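Local coordinates for hypothetical protein SMU.776 (Streptococcus mutans, PDB 2B78) that is a putative S-adenosylmethionine-dependent methyltransferase that probably binds RNA and may methylate it, at residues Gln344-Lys347 and Lys353-Tyr356. Residues are numbered along the deposited sequence; the frame is centred on the assembly and turned at random.
Sequences QIEK and KHTY
E346 takes two hydrogen bonds on one carboxylate oxygen. H354 NE2 donates to E346 OE2 at 2.6 Å, with an N-H...O angle of 162°. Y356 OH donates to the same E346 OE2, also at 2.6 Å. The two donors use different lone pairs: the imidazole comes to the syn side and the phenol to the anti side. Each lies somewhat out of the carboxylate plane. The oxygen in turn sits near the plane of both rings, at their edges. The carboxylate is turned 43° from each ring. The E346 chain bends at chi2 (-58°), which swings the carboxylate off the helix and across to the two rings.

I345 supplies the apolar part. Its CG2 methyl lies 3.4 Å from Y356 OH and 4.3 Å from Y356 CZ. The methyl branch points opposite the backbone N and reaches the hydroxyl end of the tyrosine.

Further out, H354 ND1 bonds to Q352 O, so both ring nitrogens are engaged and the ring's rotation is set. With ND1 and NE2 both donating, the imidazole is probably protonated, and the nearby carboxylate would favour that charge. F349 stacks on the H354 ring, while K342 makes a cation-pi contact with Y356 and F381 meets it edge-to-face.

The contact joins helix 338-349 to the end of the short connection (H354) and the start of strand 355-360 (Y356). That strand is an edge of the seven-stranded, Rossmann-like methyltransferase sheet, in its 3-2-1-4-5-7-6 order. The neighbouring antiparallel strand 379-384 touches I345 through F381 and I383.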
loop_
_atom_site.group_PDB
_atom_site.type_symbol
_atom_site.label_atom_id
_atom_site.label_comp_id
_atom_site.label_asym_id
_atom_site.label_seq_id
_atom_site.Cartn_x
_atom_site.Cartn_y
_atom_site.Cartn_z
ATOM N N GLN A 344 4.635 19.627 -2.248
ATOM C CA GLN A 344 5.598 19.189 -3.253
ATOM C C GLN A 344 4.989 19.384 -4.631
ATOM O O GLN A 344 5.678 19.752 -5.586
ATOM C CB GLN A 344 5.937 17.715 -3.039
ATOM C CG GLN A 344 7.054 17.495 -2.046
ATOM C CD GLN A 344 8.366 18.045 -2.567
ATOM O OE1 GLN A 344 8.894 17.562 -3.568
ATOM N NE2 GLN A 344 8.892 19.068 -1.900
ATOM N N ILE A 345 3.690 19.134 -4.731
ATOM C CA ILE A 345 2.989 19.298 -5.992
ATOM C C ILE A 345 2.938 20.788 -6.342
ATOM O O ILE A 345 3.258 21.182 -7.472
ATOM C CB ILE A 345 1.558 18.711 -5.901
ATOM C CG1 ILE A 345 1.644 17.197 -5.668
ATOM C CG2 ILE A 345 0.792 19.005 -7.175
ATOM C CD1 ILE A 345 0.303 16.514 -5.480
ATOM N N GLU A 346 2.560 21.615 -5.369
ATOM C CA GLU A 346 2.496 23.058 -5.594
ATOM C C GLU A 346 3.847 23.591 -6.049
ATOM O O GLU A 346 3.916 24.458 -6.921
ATOM C CB GLU A 346 2.061 23.787 -4.319
ATOM C CG GLU A 346 0.614 23.538 -3.956
ATOM C CD GLU A 346 -0.329 23.952 -5.070
ATOM O OE1 GLU A 346 -0.540 25.169 -5.247
ATOM O OE2 GLU A 346 -0.853 23.063 -5.781
ATOM N N LYS A 347 4.916 23.058 -5.465
ATOM C CA LYS A 347 6.271 23.478 -5.802
ATOM C C LYS A 347 6.559 23.191 -7.276
ATOM O O LYS A 347 7.161 24.009 -7.967
ATOM C CB LYS A 347 7.286 22.750 -4.909
ATOM C CG LYS A 347 8.704 23.293 -5.004
ATOM C CD LYS A 347 9.648 22.579 -4.047
ATOM C CE LYS A 347 11.100 23.021 -4.262
ATOM N NZ LYS A 347 12.044 22.379 -3.292
ATOM N N LYS A 353 -1.485 27.760 -13.451
ATOM C CA LYS A 353 -2.796 27.523 -12.852
ATOM C C LYS A 353 -3.234 26.063 -12.903
ATOM O O LYS A 353 -2.971 25.357 -13.875
ATOM C CB LYS A 353 -3.845 28.408 -13.525
ATOM C CG LYS A 353 -3.556 29.902 -13.378
ATOM C CD LYS A 353 -4.630 30.762 -14.041
ATOM C CE LYS A 353 -4.717 30.512 -15.542
ATOM N NZ LYS A 353 -5.732 31.389 -16.196
ATOM N N HIS A 354 -3.897 25.619 -11.836
ATOM C CA HIS A 354 -4.380 24.242 -11.738
ATOM C C HIS A 354 -5.480 24.113 -10.690
ATOM O O HIS A 354 -5.625 24.968 -9.819
ATOM C CB HIS A 354 -3.232 23.294 -11.384
ATOM C CG HIS A 354 -2.527 23.642 -10.110
ATOM N ND1 HIS A 354 -1.671 24.716 -10.002
ATOM C CD2 HIS A 354 -2.553 23.058 -8.889
ATOM C CE1 HIS A 354 -1.198 24.777 -8.770
ATOM N NE2 HIS A 354 -1.717 23.783 -8.075
ATOM N N THR A 355 -6.245 23.028 -10.777
ATOM C CA THR A 355 -7.344 22.780 -9.849
ATOM C C THR A 355 -7.288 21.356 -9.309
ATOM O O THR A 355 -7.090 20.411 -10.074
ATOM C CB THR A 355 -8.700 22.948 -10.557
ATOM O OG1 THR A 355 -8.711 24.184 -11.281
ATOM C CG2 THR A 355 -9.835 22.942 -9.543
ATOM N N TYR A 356 -7.450 21.199 -7.999
ATOM C CA TYR A 356 -7.459 19.864 -7.408
ATOM C C TYR A 356 -8.872 19.309 -7.528
ATOM O O TYR A 356 -9.817 19.841 -6.932
ATOM C CB TYR A 356 -7.049 19.917 -5.941
ATOM C CG TYR A 356 -5.567 20.102 -5.741
ATOM C CD1 TYR A 356 -4.724 19.002 -5.570
ATOM C CD2 TYR A 356 -5.002 21.376 -5.733
ATOM C CE1 TYR A 356 -3.356 19.167 -5.392
ATOM C CE2 TYR A 356 -3.638 21.556 -5.562
ATOM C CZ TYR A 356 -2.820 20.450 -5.392
ATOM O OH TYR A 356 -1.469 20.630 -5.242
#